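Local coordinates for protein erythrocyte binding antigen 140 (Plasmodium falciparum, PDB 4GF2) that probably binds a sialic acid-bearing receptor, glycophorin C, on the host erythrocyte surface through tandem Duffy binding-like domains during parasite invasion, at residues A[536-547]-A[558-567]. The protein carries 3 engineered substitutions. Sequence-based numbering, arbitrary orientation.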
loop_
_atom_site.group_PDB
_atom_site.type_symbol
_atom_site.label_atom_id
_atom_site.label_comp_id
_atom_site.label_asym_id
_atom_site.label_seq_id
_atom_site.Cartn_x
_atom_site.Cartn_y
_atom_site.Cartn_z
ATOM N N TYR A 536 -39.055 -18.261 -7.957
ATOM C CA TYR A 536 -38.660 -19.399 -8.771
ATOM C C TYR A 536 -38.950 -19.142 -10.243
ATOM O O TYR A 536 -38.094 -19.354 -11.098
ATOM C CB TYR A 536 -39.407 -20.648 -8.302
ATOM C CG TYR A 536 -39.243 -21.848 -9.203
ATOM C CD1 TYR A 536 -38.175 -22.721 -9.045
ATOM C CD2 TYR A 536 -40.161 -22.115 -10.208
ATOM C CE1 TYR A 536 -38.025 -23.824 -9.865
ATOM C CE2 TYR A 536 -40.018 -23.214 -11.033
ATOM C CZ TYR A 536 -38.949 -24.066 -10.855
ATOM O OH TYR A 536 -38.803 -25.160 -11.676
ATOM N N GLU A 537 -40.162 -18.676 -10.531
ATOM C CA GLU A 537 -40.592 -18.437 -11.903
ATOM C C GLU A 537 -39.723 -17.394 -12.591
ATOM O O GLU A 537 -39.344 -17.559 -13.750
ATOM C CB GLU A 537 -42.053 -17.992 -11.930
ATOM C CG GLU A 537 -43.037 -19.107 -11.620
ATOM C CD GLU A 537 -44.469 -18.617 -11.561
ATOM O OE1 GLU A 537 -44.674 -17.391 -11.440
ATOM O OE2 GLU A 537 -45.390 -19.457 -11.640
ATOM N N LYS A 538 -39.416 -16.318 -11.872
ATOM C CA LYS A 538 -38.563 -15.264 -12.407
ATOM C C LYS A 538 -37.225 -15.834 -12.857
ATOM O O LYS A 538 -36.819 -15.660 -14.006
ATOM C CB LYS A 538 -38.329 -14.174 -11.357
ATOM C CG LYS A 538 -39.501 -13.220 -11.167
ATOM C CD LYS A 538 -39.146 -12.105 -10.190
ATOM C CE LYS A 538 -40.261 -11.074 -10.072
ATOM N NZ LYS A 538 -41.486 -11.632 -9.436
ATOM N N GLN A 539 -36.546 -16.519 -11.946
ATOM C CA GLN A 539 -35.203 -17.020 -12.211
ATOM C C GLN A 539 -35.187 -18.124 -13.258
ATOM O O GLN A 539 -34.255 -18.222 -14.054
ATOM C CB GLN A 539 -34.576 -17.524 -10.917
ATOM C CG GLN A 539 -34.326 -16.425 -9.907
ATOM C CD GLN A 539 -33.968 -16.975 -8.552
ATOM O OE1 GLN A 539 -32.808 -16.962 -8.148
ATOM N NE2 GLN A 539 -34.968 -17.475 -7.841
ATOM N N VAL A 540 -36.217 -18.960 -13.252
ATOM C CA VAL A 540 -36.344 -20.007 -14.254
ATOM C C VAL A 540 -36.454 -19.385 -15.640
ATOM O O VAL A 540 -35.867 -19.878 -16.604
ATOM C CB VAL A 540 -37.575 -20.890 -13.984
ATOM C CG1 VAL A 540 -38.026 -21.598 -15.257
ATOM C CG2 VAL A 540 -37.268 -21.896 -12.887
ATOM N N ASP A 541 -37.204 -18.293 -15.730
ATOM C CA ASP A 541 -37.428 -17.625 -17.003
ATOM C C ASP A 541 -36.113 -17.097 -17.557
ATOM O O ASP A 541 -35.829 -17.237 -18.745
ATOM C CB ASP A 541 -38.425 -16.480 -16.831
ATOM C CG ASP A 541 -38.880 -15.897 -18.152
ATOM O OD1 ASP A 541 -39.146 -16.678 -19.091
ATOM O OD2 ASP A 541 -38.973 -14.656 -18.252
ATOM N N LYS A 542 -35.307 -16.493 -16.689
ATOM C CA LYS A 542 -34.020 -15.947 -17.100
ATOM C C LYS A 542 -33.065 -17.065 -17.488
ATOM O O LYS A 542 -32.391 -16.988 -18.516
ATOM C CB LYS A 542 -33.404 -15.106 -15.979
ATOM C CG LYS A 542 -31.980 -14.652 -16.270
ATOM C CD LYS A 542 -31.436 -13.760 -15.168
ATOM C CE LYS A 542 -29.946 -13.509 -15.344
ATOM N NZ LYS A 542 -29.631 -12.796 -16.614
ATOM N N TYR A 543 -33.007 -18.100 -16.660
ATOM C CA TYR A 543 -32.140 -19.238 -16.921
ATOM C C TYR A 543 -32.457 -19.821 -18.293
ATOM O O TYR A 543 -31.557 -20.175 -19.050
ATOM C CB TYR A 543 -32.324 -20.301 -15.839
ATOM C CG TYR A 543 -31.563 -21.580 -16.099
ATOM C CD1 TYR A 543 -32.096 -22.578 -16.907
ATOM C CD2 TYR A 543 -30.312 -21.794 -15.533
ATOM C CE1 TYR A 543 -31.404 -23.751 -17.147
ATOM C CE2 TYR A 543 -29.612 -22.962 -15.765
ATOM C CZ TYR A 543 -30.164 -23.938 -16.573
ATOM O OH TYR A 543 -29.472 -25.104 -16.810
ATOM N N THR A 544 -33.745 -19.905 -18.607
ATOM C CA THR A 544 -34.197 -20.483 -19.867
ATOM C C THR A 544 -33.905 -19.560 -21.046
ATOM O O THR A 544 -33.323 -19.980 -22.046
ATOM C CB THR A 544 -35.706 -20.764 -19.832
ATOM O OG1 THR A 544 -36.004 -21.656 -18.752
ATOM C CG2 THR A 544 -36.164 -21.388 -21.141
ATOM N N LYS A 545 -34.320 -18.304 -20.925
ATOM C CA LYS A 545 -34.106 -17.325 -21.984
ATOM C C LYS A 545 -32.620 -17.122 -22.259
ATOM O O LYS A 545 -32.208 -17.024 -23.415
ATOM C CB LYS A 545 -34.767 -15.993 -21.622
ATOM C CG LYS A 545 -36.285 -16.024 -21.712
ATOM C CD LYS A 545 -36.906 -14.710 -21.269
ATOM C CE LYS A 545 -38.410 -14.711 -21.495
ATOM N NZ LYS A 545 -39.077 -13.535 -20.872
ATOM N N ASP A 546 -31.817 -17.060 -21.199
ATOM C CA ASP A 546 -30.375 -16.897 -21.352
ATOM C C ASP A 546 -29.766 -18.137 -21.999
ATOM O O ASP A 546 -28.953 -18.031 -22.919
ATOM C CB ASP A 546 -29.698 -16.627 -20.003
ATOM C CG ASP A 546 -29.900 -15.198 -19.514
ATOM O OD1 ASP A 546 -30.424 -14.364 -20.284
ATOM O OD2 ASP A 546 -29.518 -14.905 -18.360
ATOM N N LYS A 547 -30.161 -19.312 -21.518
ATOM C CA LYS A 547 -29.660 -20.566 -22.068
ATOM C C LYS A 547 -29.870 -20.616 -23.579
ATOM O O LYS A 547 -28.971 -20.999 -24.326
ATOM C CB LYS A 547 -30.350 -21.763 -21.408
ATOM C CG LYS A 547 -29.840 -23.111 -21.901
ATOM C CD LYS A 547 -30.595 -24.273 -21.271
ATOM C CE LYS A 547 -32.037 -24.332 -21.753
ATOM N NZ LYS A 547 -32.774 -25.492 -21.176
ATOM N N VAL A 558 -24.253 -27.527 -17.304
ATOM C CA VAL A 558 -25.281 -26.494 -17.411
ATOM C C VAL A 558 -25.903 -26.513 -18.803
ATOM O O VAL A 558 -27.125 -26.458 -18.948
ATOM C CB VAL A 558 -24.715 -25.083 -17.146
ATOM C CG1 VAL A 558 -25.749 -24.018 -17.504
ATOM C CG2 VAL A 558 -24.281 -24.941 -15.694
ATOM N N LYS A 559 -25.053 -26.583 -19.824
ATOM C CA LYS A 559 -25.513 -26.645 -21.205
ATOM C C LYS A 559 -26.633 -27.665 -21.371
ATOM O O LYS A 559 -26.460 -28.849 -21.083
ATOM C CB LYS A 559 -24.355 -27.002 -22.140
ATOM C CG LYS A 559 -24.742 -27.023 -23.612
ATOM C CD LYS A 559 -23.718 -27.766 -24.452
ATOM C CE LYS A 559 -24.182 -27.904 -25.893
ATOM N NZ LYS A 559 -23.327 -28.845 -26.666
ATOM N N ASN A 560 -27.784 -27.189 -21.834
ATOM C CA ASN A 560 -28.920 -28.054 -22.123
ATOM C C ASN A 560 -29.340 -28.902 -20.924
ATOM O O ASN A 560 -29.454 -30.123 -21.022
ATOM C CB ASN A 560 -28.607 -28.957 -23.316
ATOM C CG ASN A 560 -29.829 -29.689 -23.825
ATOM O OD1 ASN A 560 -30.962 -29.271 -23.583
ATOM N ND2 ASN A 560 -29.608 -30.788 -24.537
ATOM N N LYS A 561 -29.560 -28.243 -19.792
ATOM C CA LYS A 561 -30.140 -28.890 -18.623
ATOM C C LYS A 561 -31.300 -28.042 -18.122
ATOM O O LYS A 561 -31.120 -26.876 -17.779
ATOM C CB LYS A 561 -29.101 -29.062 -17.515
ATOM C CG LYS A 561 -28.031 -30.092 -17.824
ATOM C CD LYS A 561 -27.167 -30.372 -16.606
ATOM C CE LYS A 561 -26.154 -31.472 -16.883
ATOM N NZ LYS A 561 -25.373 -31.835 -15.668
ATOM N N GLU A 562 -32.492 -28.628 -18.099
ATOM C CA GLU A 562 -33.679 -27.910 -17.656
ATOM C C GLU A 562 -33.405 -27.232 -16.317
ATOM O O GLU A 562 -32.739 -27.796 -15.448
ATOM C CB GLU A 562 -34.874 -28.858 -17.543
ATOM C CG GLU A 562 -36.124 -28.371 -18.260
ATOM C CD GLU A 562 -35.933 -28.255 -19.761
ATOM O OE1 GLU A 562 -36.358 -29.179 -20.491
ATOM O OE2 GLU A 562 -35.361 -27.239 -20.212
ATOM N N ALA A 563 -33.916 -26.015 -16.162
ATOM C CA ALA A 563 -33.680 -25.218 -14.963
ATOM C C ALA A 563 -33.834 -26.041 -13.688
ATOM O O ALA A 563 -32.944 -26.046 -12.832
ATOM C CB ALA A 563 -34.625 -24.026 -14.932
ATOM N N ASN A 564 -34.962 -26.733 -13.560
ATOM C CA ASN A 564 -35.247 -27.492 -12.346
ATOM C C ASN A 564 -34.297 -28.675 -12.174
ATOM O O ASN A 564 -34.138 -29.197 -11.070
ATOM C CB ASN A 564 -36.708 -27.957 -12.320
ATOM C CG ASN A 564 -37.087 -28.770 -13.539
ATOM O OD1 ASN A 564 -36.230 -29.175 -14.323
ATOM N ND2 ASN A 564 -38.383 -29.018 -13.704
ATOM N N VAL A 565 -33.662 -29.091 -13.264
ATOM C CA VAL A 565 -32.660 -30.148 -13.196
ATOM C C VAL A 565 -31.355 -29.580 -12.665
ATOM O O VAL A 565 -30.718 -30.165 -11.789
ATOM C CB VAL A 565 -32.416 -30.791 -14.573
ATOM C CG1 VAL A 565 -31.161 -31.653 -14.542
ATOM C CG2 VAL A 565 -33.628 -31.611 -14.997
ATOM N N TYR A 566 -30.962 -28.433 -13.205
ATOM C CA TYR A 566 -29.776 -27.735 -12.735
ATOM C C TYR A 566 -29.822 -27.563 -11.220
ATOM O O TYR A 566 -28.808 -27.720 -10.538
ATOM C CB TYR A 566 -29.664 -26.375 -13.422
ATOM C CG TYR A 566 -28.666 -25.440 -12.782
ATOM C CD1 TYR A 566 -27.332 -25.447 -13.164
ATOM C CD2 TYR A 566 -29.062 -24.545 -11.799
ATOM C CE1 TYR A 566 -26.419 -24.587 -12.581
ATOM C CE2 TYR A 566 -28.159 -23.684 -11.210
ATOM C CZ TYR A 566 -26.839 -23.708 -11.604
ATOM O OH TYR A 566 -25.944 -22.849 -11.014
ATOM N N LEU A 567 -31.002 -27.253 -10.693
ATOM C CA LEU A 567 -31.162 -27.072 -9.256
ATOM C C LEU A 567 -30.936 -28.378 -8.504
ATOM O O LEU A 567 -30.079 -28.450 -7.626
ATOM C CB LEU A 567 -32.552 -26.522 -8.927
ATOM C CG LEU A 567 -32.789 -25.037 -9.211
ATOM C CD1 LEU A 567 -34.197 -24.646 -8.793
ATOM C CD2 LEU A 567 -31.764 -24.169 -8.497
#
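Tyr-543 of the long helix 518-548 thrusts its phenol between the loop 558-562 and the first turn of helix 563-570, where the chain after helix 518-548 folds back to pack helix 563-570 across it, in the helical C-terminal part of the second Duffy binding-like (DBL) region, far from the centre of the chain. The two helical segments run steeply across each other, their directions 106° apart. The tight part of the contact gathers round this one ring. The ring is swung out against helix 563-570 by its first torsion (chi1 174°), which sets CG opposite the backbone N. Its OH donates to Lys-561 O at 2.6 Å, in the plane of that carbonyl, whose oxygen lies at the edge of the ring. Tyrosine suits the place because a flat apolar body ends in a donor that can satisfy a loop carbonyl. Ala-563 CB packs 3.5 Å from Tyr-543 CD1, and its small methyl lets the backbones come close: Ala-563 CA lies 5.9 Å from Val-540 CA. The branched Val-540 adds CG2, 4.0 Å from Ala-563 CB. Tyr-543 CE2 sits over one face of Tyr-566, near its rim, in an oblique pairing with the planes 40° apart; the hydroxyl of Tyr-566 bonds to Leu-480 O, tying this helix to helix 478-508. Tyr-536, also packed on Trp-486, meets Leu-567 CD1 with its ring edge.

The solvent side is looser, with Lys-547 CD merely near Asn-560 N. Glu-562, at the N-cap of helix 563-570, is long enough for its carboxylate to return, bending at chi2, although its CB points away. Its charge complements Lys-547, forming a salt bridge in which Lys-547 NZ stands 3.3 Å from Glu-562 OE2.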